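Local coordinates for outer membrane protein OMP121 (Bacteroides thetaiotaomicron, PDB 5FQ8) that probably imports nutrients across the outer membrane as a TonB-dependent transporter and binds calcium and magnesium ions, at residues Asn354-Tyr359 with Pro368-Asn373; Ser260-Thr265 with Asp269-Phe274. One frame throughout, in Å; residues are numbered along the deposited sequence.

How the contacts relate
Contact 1 and contact 2 sit in different regions of the protein: their centres are 51 Å apart, with about 27 Å between nearest atoms. Contact 2 comes first along the chain, a pairing of neighbouring barrel strands where F274 meets a lipid tail. Contact 1 joins a loop to the start of a helix among the long connections beyond the barrel strands. Strand 268-280, half of contact 2, ends at D280, a ligand of the calcium site with G281, I283, T285 and D288. In contact 1, the P368 side chain is about 8 Å from that of I283 and about 13 Å from a bound calcium ion. Contact 2 is remote from the annotated metal sites.

Contact 1: residues Asn354-Tyr359 with Pro368-Asn373; sequences NTPGYY and PYYILN
P356 and Y370 make one of two apolar touches that hold the loop 354-359 against the first turn of helix 368-374. CG of P356 reaches the CD2-CE2 bond of the Y370 ring obliquely, 3.6 Å from either carbon, the two side chains crossing at roughly a right angle. Y370 carries CG opposite its own N (chi1 -174°), which swings the ring out from the helix toward the loop. The second touch joins Y359 to P368, again crosswise: OH of Y359 comes 3.6 Å from CD of P368, while its CZ stays 4.3 Å from the same carbon. The chi1 of Y359 (-173°) extends this ring toward the helix start.

The two segments share no direct hydrogen bond; each has its own, and others go to neighbours. In the loop, Y358 N reaches back to T355 O at 2.9 Å, closing a tight turn with P356 and G357 at its corners. In the helix, L372 N is bonded to P368 O. The phenol of Y370 is hydrogen-bonded to the hydroxyl of Y424.

The contact joins a loop to a short helix within the long connection between barrel strands 306-320 and 376-394. N367, just ahead of the helix, ties the sides together through its bonds to N354 O and Y369 N. Helix 420-424 packs on both P356 and Y370, and helix 330-335 touches I371 and L372.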
ATOM      1  N   ASN B 354     -11.694 -14.340  29.009  1.00 27.60           N
ATOM      2  CA  ASN B 354     -10.404 -13.976  28.444  1.00 27.08           C
ATOM      3  C   ASN B 354     -10.512 -13.463  27.029  1.00 26.79           C
ATOM      4  O   ASN B 354      -9.511 -12.985  26.486  1.00 26.35           O
ATOM      5  CB  ASN B 354      -9.441 -15.163  28.414  1.00 27.08           C
ATOM      6  CG  ASN B 354      -9.121 -15.693  29.764  1.00 27.35           C
ATOM      7  OD1 ASN B 354      -9.074 -14.974  30.741  1.00 27.35           O
ATOM      8  ND2 ASN B 354      -8.896 -16.979  29.828  1.00 27.62           N
ATOM      9  N   THR B 355     -11.684 -13.595  26.417  1.00 30.42           N
ATOM     10  CA  THR B 355     -11.893 -13.101  25.073  1.00 26.84           C
ATOM     11  C   THR B 355     -11.731 -11.587  25.091  1.00 26.51           C
ATOM     12  O   THR B 355     -11.959 -10.956  26.122  1.00 30.17           O
ATOM     13  CB  THR B 355     -13.272 -13.513  24.580  1.00 27.27           C
ATOM     14  N   PRO B 356     -11.302 -10.984  23.989  1.00 26.15           N
ATOM     15  CA  PRO B 356     -10.939  -9.560  24.029  1.00 25.83           C
ATOM     16  C   PRO B 356     -12.037  -8.654  24.521  1.00 43.11           C
ATOM     17  O   PRO B 356     -11.752  -7.598  25.086  1.00 25.90           O
ATOM     18  CB  PRO B 356     -10.592  -9.262  22.572  1.00 25.55           C
ATOM     19  CG  PRO B 356     -10.169 -10.545  22.024  1.00 25.59           C
ATOM     20  CD  PRO B 356     -11.044 -11.565  22.668  1.00 26.06           C
ATOM     21  N   GLY B 357     -13.295  -9.042  24.331  1.00 42.56           N
ATOM     22  CA  GLY B 357     -14.386  -8.204  24.769  1.00 35.05           C
ATOM     23  C   GLY B 357     -14.682  -8.280  26.241  1.00 29.90           C
ATOM     24  O   GLY B 357     -15.321  -7.375  26.776  1.00 27.82           O
ATOM     25  N   TYR B 358     -14.233  -9.323  26.916  1.00 27.12           N
ATOM     26  CA  TYR B 358     -14.491  -9.445  28.339  1.00 27.43           C
ATOM     27  C   TYR B 358     -13.205  -9.564  29.150  1.00 27.19           C
ATOM     28  O   TYR B 358     -13.233 -10.047  30.281  1.00 27.47           O
ATOM     29  CB  TYR B 358     -15.430 -10.625  28.592  1.00 27.97           C
ATOM     30  CG  TYR B 358     -16.798 -10.446  27.987  1.00 28.30           C
ATOM     31  CD1 TYR B 358     -17.002 -10.608  26.635  1.00 28.20           C
ATOM     32  CD2 TYR B 358     -17.889 -10.126  28.778  1.00 28.77           C
ATOM     33  CE1 TYR B 358     -18.251 -10.441  26.080  1.00 28.55           C
ATOM     34  CE2 TYR B 358     -19.135  -9.965  28.236  1.00 29.17           C
ATOM     35  CZ  TYR B 358     -19.315 -10.119  26.884  1.00 30.89           C
ATOM     36  OH  TYR B 358     -20.575  -9.955  26.343  1.00 34.42           O
ATOM     37  N   TYR B 359     -12.084  -9.110  28.603  1.00 26.70           N
ATOM     38  CA  TYR B 359     -10.823  -9.104  29.328  1.00 26.48           C
ATOM     39  C   TYR B 359     -10.930  -8.256  30.587  1.00 26.62           C
ATOM     40  O   TYR B 359     -11.676  -7.284  30.631  1.00 37.41           O
ATOM     41  CB  TYR B 359      -9.740  -8.562  28.421  1.00 25.97           C
ATOM     42  CG  TYR B 359      -8.342  -8.638  28.961  1.00 25.73           C
ATOM     43  CD1 TYR B 359      -7.796  -9.840  29.373  1.00 25.85           C
ATOM     44  CD2 TYR B 359      -7.550  -7.504  29.017  1.00 28.50           C
ATOM     45  CE1 TYR B 359      -6.508  -9.900  29.855  1.00 25.66           C
ATOM     46  CE2 TYR B 359      -6.277  -7.554  29.492  1.00 31.37           C
ATOM     47  CZ  TYR B 359      -5.756  -8.751  29.909  1.00 30.52           C
ATOM     48  OH  TYR B 359      -4.477  -8.789  30.381  1.00 30.34           O
ATOM     49  N   PRO B 368      -2.404 -10.545  26.767  1.00 25.62           N
ATOM     50  CA  PRO B 368      -1.101 -10.742  26.124  1.00 24.27           C
ATOM     51  C   PRO B 368      -1.052 -11.954  25.242  1.00 24.35           C
ATOM     52  O   PRO B 368      -0.316 -11.964  24.253  1.00 25.33           O
ATOM     53  CB  PRO B 368      -0.146 -10.893  27.313  1.00 24.34           C
ATOM     54  CG  PRO B 368      -0.873 -10.356  28.481  1.00 24.53           C
ATOM     55  CD  PRO B 368      -2.307 -10.661  28.227  1.00 32.52           C
ATOM     56  N   TYR B 369      -1.804 -12.992  25.571  1.00 24.68           N
ATOM     57  CA  TYR B 369      -1.786 -14.170  24.724  1.00 24.81           C
ATOM     58  C   TYR B 369      -2.545 -13.936  23.432  1.00 35.59           C
ATOM     59  O   TYR B 369      -2.241 -14.574  22.422  1.00 29.57           O
ATOM     60  CB  TYR B 369      -2.366 -15.358  25.473  1.00 25.25           C
ATOM     61  CG  TYR B 369      -1.569 -15.789  26.684  1.00 25.38           C
ATOM     62  CD1 TYR B 369      -0.496 -16.649  26.556  1.00 25.41           C
ATOM     63  CD2 TYR B 369      -1.907 -15.350  27.949  1.00 25.52           C
ATOM     64  CE1 TYR B 369       0.214 -17.055  27.646  1.00 26.25           C
ATOM     65  CE2 TYR B 369      -1.202 -15.751  29.045  1.00 29.06           C
ATOM     66  CZ  TYR B 369      -0.140 -16.608  28.892  1.00 26.90           C
ATOM     67  OH  TYR B 369       0.565 -17.012  29.999  1.00 25.90           O
ATOM     68  N   TYR B 370      -3.532 -13.037  23.438  1.00 29.86           N
ATOM     69  CA  TYR B 370      -4.161 -12.646  22.185  1.00 25.28           C
ATOM     70  C   TYR B 370      -3.164 -11.928  21.293  1.00 24.28           C
ATOM     71  O   TYR B 370      -3.035 -12.251  20.112  1.00 24.96           O
ATOM     72  CB  TYR B 370      -5.390 -11.762  22.441  1.00 24.84           C
ATOM     73  CG  TYR B 370      -6.148 -11.465  21.166  1.00 28.74           C
ATOM     74  CD1 TYR B 370      -5.744 -10.446  20.315  1.00 25.95           C
ATOM     75  CD2 TYR B 370      -7.240 -12.231  20.795  1.00 32.92           C
ATOM     76  CE1 TYR B 370      -6.403 -10.197  19.144  1.00 29.48           C
ATOM     77  CE2 TYR B 370      -7.911 -11.982  19.618  1.00 36.93           C
ATOM     78  CZ  TYR B 370      -7.486 -10.966  18.802  1.00 33.98           C
ATOM     79  OH  TYR B 370      -8.144 -10.725  17.633  1.00 27.08           O
ATOM     80  N   ILE B 371      -2.447 -10.951  21.839  1.00 24.04           N
ATOM     81  CA  ILE B 371      -1.548 -10.150  21.015  1.00 27.17           C
ATOM     82  C   ILE B 371      -0.489 -11.027  20.365  1.00 35.41           C
ATOM     83  O   ILE B 371      -0.153 -10.845  19.190  1.00 39.80           O
ATOM     84  CB  ILE B 371      -0.911  -9.024  21.846  1.00 23.53           C
ATOM     85  CG1 ILE B 371      -1.992  -8.165  22.486  1.00 23.63           C
ATOM     86  CG2 ILE B 371      -0.038  -8.177  20.980  1.00 23.25           C
ATOM     87  CD1 ILE B 371      -1.456  -7.091  23.396  1.00 23.52           C
ATOM     88  N   LEU B 372       0.045 -12.000  21.111  1.00 35.64           N
ATOM     89  CA  LEU B 372       1.092 -12.869  20.580  1.00 44.21           C
ATOM     90  C   LEU B 372       0.549 -13.861  19.564  1.00 24.01           C
ATOM     91  O   LEU B 372       1.233 -14.198  18.593  1.00 23.95           O
ATOM     92  CB  LEU B 372       1.778 -13.623  21.716  1.00 23.96           C
ATOM     93  CG  LEU B 372       2.694 -12.885  22.680  1.00 23.82           C
ATOM     94  CD1 LEU B 372       2.799 -13.703  23.913  1.00 24.08           C
ATOM     95  CD2 LEU B 372       4.042 -12.692  22.067  1.00 23.62           C
ATOM     96  N   ASN B 373      -0.674 -14.321  19.763  1.00 24.27           N
ATOM     97  CA  ASN B 373      -1.297 -15.281  18.873  1.00 24.52           C
ATOM     98  C   ASN B 373      -1.948 -14.662  17.642  1.00 24.44           C
ATOM     99  O   ASN B 373      -2.286 -15.403  16.723  1.00 24.64           O
ATOM    100  CB  ASN B 373      -2.346 -16.070  19.640  1.00 24.90           C
ATOM    101  CG  ASN B 373      -1.790 -17.322  20.236  1.00 25.15           C
ATOM    102  OD1 ASN B 373      -1.055 -18.051  19.586  1.00 27.23           O
ATOM    103  ND2 ASN B 373      -2.132 -17.584  21.486  1.00 25.38           N
TER

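Contact 2: residues Ser260-Thr265 with Asp269-Phe274. With KR0 (3-decanoyloxypropyl decanoate), chain Q.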
ATOM      1  N   SER B 260      31.352 -28.558   8.299  1.00 31.02           N
ATOM      2  CA  SER B 260      32.366 -27.953   7.445  1.00 31.17           C
ATOM      3  C   SER B 260      33.191 -29.036   6.766  1.00 31.90           C
ATOM      4  O   SER B 260      33.353 -30.128   7.301  1.00 32.32           O
ATOM      5  CB  SER B 260      33.257 -27.004   8.237  1.00 31.01           C
ATOM      6  OG  SER B 260      34.283 -27.707   8.880  1.00 31.53           O
ATOM      7  N   PHE B 261      33.694 -28.724   5.569  1.00 35.55           N
ATOM      8  CA  PHE B 261      34.460 -29.654   4.740  1.00 33.70           C
ATOM      9  C   PHE B 261      35.725 -28.966   4.253  1.00 33.01           C
ATOM     10  O   PHE B 261      35.667 -27.848   3.744  1.00 34.51           O
ATOM     11  CB  PHE B 261      33.659 -30.147   3.532  1.00 33.17           C
ATOM     12  CG  PHE B 261      32.444 -30.949   3.880  1.00 36.12           C
ATOM     13  CD1 PHE B 261      31.255 -30.320   4.177  1.00 32.18           C
ATOM     14  CD2 PHE B 261      32.480 -32.329   3.871  1.00 36.39           C
ATOM     15  CE1 PHE B 261      30.128 -31.042   4.484  1.00 32.13           C
ATOM     16  CE2 PHE B 261      31.353 -33.061   4.174  1.00 36.04           C
ATOM     17  CZ  PHE B 261      30.169 -32.412   4.481  1.00 32.73           C
ATOM     18  N   ASN B 262      36.850 -29.657   4.352  1.00 33.65           N
ATOM     19  CA  ASN B 262      38.162 -29.034   4.334  1.00 36.17           C
ATOM     20  C   ASN B 262      39.164 -29.951   3.646  1.00 40.20           C
ATOM     21  O   ASN B 262      39.006 -31.176   3.632  1.00 45.75           O
ATOM     22  CB  ASN B 262      38.582 -28.731   5.777  1.00 33.74           C
ATOM     23  CG  ASN B 262      39.962 -28.128   5.897  1.00 35.42           C
ATOM     24  OD1 ASN B 262      40.645 -27.871   4.919  1.00 34.35           O
ATOM     25  ND2 ASN B 262      40.374 -27.889   7.124  1.00 46.22           N
ATOM     26  N   GLY B 263      40.206 -29.352   3.091  1.00 38.10           N
ATOM     27  CA  GLY B 263      41.241 -30.118   2.435  1.00 35.82           C
ATOM     28  C   GLY B 263      42.169 -29.165   1.731  1.00 35.96           C
ATOM     29  O   GLY B 263      41.836 -28.005   1.516  1.00 35.42           O
ATOM     30  N   ALA B 264      43.347 -29.659   1.373  1.00 36.72           N
ATOM     31  CA  ALA B 264      44.284 -28.789   0.689  1.00 36.93           C
ATOM     32  C   ALA B 264      45.376 -29.609   0.040  1.00 37.87           C
ATOM     33  O   ALA B 264      45.540 -30.799   0.303  1.00 38.37           O
ATOM     34  CB  ALA B 264      44.903 -27.759   1.634  1.00 36.67           C
ATOM     35  N   THR B 265      46.125 -28.937  -0.826  1.00 38.15           N
ATOM     36  CA  THR B 265      47.299 -29.508  -1.458  1.00 39.07           C
ATOM     37  C   THR B 265      48.437 -28.517  -1.316  1.00 39.24           C
ATOM     38  O   THR B 265      48.309 -27.523  -0.609  1.00 38.68           O
ATOM     39  CB  THR B 265      47.033 -29.804  -2.924  1.00 39.38           C
ATOM     40  OG1 THR B 265      46.923 -28.563  -3.619  1.00 39.87           O
ATOM     41  CG2 THR B 265      45.743 -30.564  -3.077  1.00 39.09           C
ATOM     42  N   ASP B 269      43.682 -24.980  -1.831  1.00 35.85           N
ATOM     43  CA  ASP B 269      42.921 -25.319  -0.637  1.00 35.37           C
ATOM     44  C   ASP B 269      41.447 -25.092  -0.915  1.00 34.72           C
ATOM     45  O   ASP B 269      41.078 -24.416  -1.873  1.00 34.55           O
ATOM     46  CB  ASP B 269      43.372 -24.516   0.583  1.00 35.08           C
ATOM     47  CG  ASP B 269      43.319 -23.039   0.358  1.00 34.65           C
ATOM     48  OD1 ASP B 269      42.210 -22.514   0.276  1.00 34.97           O
ATOM     49  OD2 ASP B 269      44.376 -22.391   0.272  1.00 34.96           O
ATOM     50  N   TYR B 270      40.605 -25.671  -0.068  1.00 34.39           N
ATOM     51  CA  TYR B 270      39.171 -25.661  -0.317  1.00 33.86           C
ATOM     52  C   TYR B 270      38.437 -25.822   1.000  1.00 33.38           C
ATOM     53  O   TYR B 270      38.693 -26.780   1.729  1.00 33.68           O
ATOM     54  CB  TYR B 270      38.805 -26.772  -1.281  1.00 34.30           C
ATOM     55  CG  TYR B 270      37.478 -26.600  -1.960  1.00 33.89           C
ATOM     56  CD1 TYR B 270      37.122 -25.385  -2.535  1.00 39.75           C
ATOM     57  CD2 TYR B 270      36.591 -27.662  -2.062  1.00 41.47           C
ATOM     58  CE1 TYR B 270      35.916 -25.227  -3.168  1.00 40.41           C
ATOM     59  CE2 TYR B 270      35.376 -27.515  -2.698  1.00 42.68           C
ATOM     60  CZ  TYR B 270      35.047 -26.293  -3.244  1.00 39.13           C
ATOM     61  OH  TYR B 270      33.847 -26.118  -3.880  1.00 41.63           O
ATOM     62  N   TYR B 271      37.532 -24.890   1.299  1.00 32.68           N
ATOM     63  CA  TYR B 271      36.706 -24.923   2.498  1.00 34.70           C
ATOM     64  C   TYR B 271      35.254 -24.724   2.102  1.00 39.64           C
ATOM     65  O   TYR B 271      34.951 -23.887   1.252  1.00 31.46           O
ATOM     66  CB  TYR B 271      37.145 -23.838   3.482  1.00 31.85           C
ATOM     67  CG  TYR B 271      36.730 -24.065   4.916  1.00 31.57           C
ATOM     68  CD1 TYR B 271      35.455 -23.769   5.346  1.00 32.57           C
ATOM     69  CD2 TYR B 271      37.622 -24.569   5.840  1.00 31.93           C
ATOM     70  CE1 TYR B 271      35.075 -23.973   6.639  1.00 32.22           C
ATOM     71  CE2 TYR B 271      37.250 -24.779   7.137  1.00 31.72           C
ATOM     72  CZ  TYR B 271      35.970 -24.475   7.535  1.00 47.67           C
ATOM     73  OH  TYR B 271      35.582 -24.672   8.843  1.00 49.65           O
ATOM     74  N   VAL B 272      34.357 -25.509   2.697  1.00 32.64           N
ATOM     75  CA  VAL B 272      32.922 -25.418   2.432  1.00 31.11           C
ATOM     76  C   VAL B 272      32.178 -25.728   3.720  1.00 30.79           C
ATOM     77  O   VAL B 272      32.420 -26.766   4.338  1.00 36.59           O
ATOM     78  CB  VAL B 272      32.471 -26.378   1.317  1.00 31.50           C
ATOM     79  CG1 VAL B 272      30.968 -26.415   1.241  1.00 31.09           C
ATOM     80  CG2 VAL B 272      33.037 -25.964  -0.005  1.00 31.77           C
ATOM     81  N   SER B 273      31.264 -24.846   4.115  1.00 30.17           N
ATOM     82  CA  SER B 273      30.615 -24.924   5.417  1.00 29.84           C
ATOM     83  C   SER B 273      29.127 -24.629   5.305  1.00 29.36           C
ATOM     84  O   SER B 273      28.650 -24.080   4.314  1.00 29.20           O
ATOM     85  CB  SER B 273      31.230 -23.934   6.388  1.00 31.94           C
ATOM     86  OG  SER B 273      31.072 -22.631   5.878  1.00 41.20           O
ATOM     87  N   PHE B 274      28.407 -24.974   6.366  1.00 29.17           N
ATOM     88  CA  PHE B 274      26.970 -24.779   6.464  1.00 28.75           C
ATOM     89  C   PHE B 274      26.614 -24.614   7.928  1.00 28.46           C
ATOM     90  O   PHE B 274      27.130 -25.336   8.773  1.00 28.74           O
ATOM     91  CB  PHE B 274      26.212 -25.963   5.878  1.00 29.06           C
ATOM     92  CG  PHE B 274      24.766 -26.032   6.288  1.00 31.44           C
ATOM     93  CD1 PHE B 274      23.804 -25.327   5.584  1.00 32.25           C
ATOM     94  CD2 PHE B 274      24.359 -26.812   7.352  1.00 30.47           C
ATOM     95  CE1 PHE B 274      22.481 -25.392   5.931  1.00 28.15           C
ATOM     96  CE2 PHE B 274      23.028 -26.872   7.702  1.00 31.82           C
ATOM     97  CZ  PHE B 274      22.091 -26.159   6.992  1.00 28.23           C
TER
HETATM   98  C1  KR0 Q1985      11.592 -30.430   0.469  1.00 38.19           C
HETATM   99  O1  KR0 Q1985      12.653 -30.829   1.329  1.00 54.36           O
HETATM  100  C2  KR0 Q1985      12.184 -29.299  -0.351  1.00 37.80           C
HETATM  101  C3  KR0 Q1985      12.612 -28.141   0.533  1.00 37.40           C
HETATM  102  C4  KR0 Q1985      16.961 -27.404   5.059  1.00 40.52           C
HETATM  103  O4  KR0 Q1985      13.900 -28.284   1.120  1.00 38.39           O
HETATM  104  C5  KR0 Q1985      14.146 -27.529   2.341  1.00 48.46           C
HETATM  105  C6  KR0 Q1985      17.838 -28.644   4.808  1.00 41.88           C
HETATM  106  C7  KR0 Q1985      12.959 -32.209   1.661  1.00 40.35           C
HETATM  107  C8  KR0 Q1985      19.311 -28.364   5.128  1.00 43.00           C
HETATM  108  O8  KR0 Q1985      13.200 -26.980   2.863  1.00 48.61           O
HETATM  109  C9  KR0 Q1985      20.296 -29.512   4.883  1.00 44.52           C
HETATM  110  O9  KR0 Q1985      13.104 -33.010   0.757  1.00 41.00           O
HETATM  111  C10 KR0 Q1985      15.526 -27.406   2.946  1.00 41.66           C
HETATM  112  C11 KR0 Q1985      15.539 -27.477   4.479  1.00 39.40           C
HETATM  113  C12 KR0 Q1985      13.110 -32.634   3.105  1.00 42.37           C
HETATM  114  C13 KR0 Q1985      14.489 -32.270   3.649  1.00 43.55           C
HETATM  115  C14 KR0 Q1985      21.725 -29.072   5.215  1.00 45.62           C
HETATM  116  C15 KR0 Q1985      22.822 -29.918   4.578  1.00 47.13           C
HETATM  117  C16 KR0 Q1985      23.969 -29.052   4.106  1.00 47.76           C
HETATM  118  C17 KR0 Q1985      15.565 -33.266   3.235  1.00 43.02           C
HETATM  119  C18 KR0 Q1985      16.892 -32.558   2.980  1.00 74.11           C
HETATM  120  C19 KR0 Q1985      17.915 -32.793   4.090  1.00 68.86           C
HETATM  121  C20 KR0 Q1985      18.965 -33.834   3.694  1.00 46.17           C
HETATM  122  C21 KR0 Q1985      20.215 -33.788   4.574  1.00 47.27           C
HETATM  123  C22 KR0 Q1985      21.239 -34.842   4.154  1.00 52.13           C
HETATM  124  C23 KR0 Q1985      22.545 -34.790   4.929  1.00 50.21           C
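F261 and V272 form an antiparallel hydrogen-bonded pair whose two backbone bonds anchor this hairpin. F261 N donates to V272 O at 2.6 Å, and V272 N returns a bond to F261 O at 2.9 Å, the latter approaching in the carbonyl plane with an N-H...O angle of 150°. Each carbonyl also receives a CA-H...O contact, V272 O from S260 CA and F261 O from Y271 CA. Nearer the turn, Y270 N donates to G263 O at 3.1 Å, tilted 24° from the carbonyl plane; the return bond from G263 N to Y270 O is weak.

On the face carrying S260, Y271 and S273, Y271 has its CG opposite the backbone N (chi1 -159°), which carries its phenol to S260. There S260 OG forms only a weak hydrogen bond with Y271 OH at 3.3 Å, while F261 O lies over one face of the ring. S273 OG is satisfied by D137. At the turn, CB of A264 and CB of D269 meet 3.7 Å apart.

F274 lays one ring face against a KR0 acyl tail, its CZ 3.4 Å from C14. With F274 cut back to an alanine, the tail around C14 and C16 would probably lose the ring face it lies against.

Strand 268-280 lies between strands 252-264 and 289-303, bonding to the latter through D269 with S300, Y271 with R298 and S273 with S296. Strand 177-188 flanks strand 252-264, touching S260 and F261. F261 and V272 also pack on F388 of the second subunit, so this patch of barrel wall belongs to the interface between the two copies.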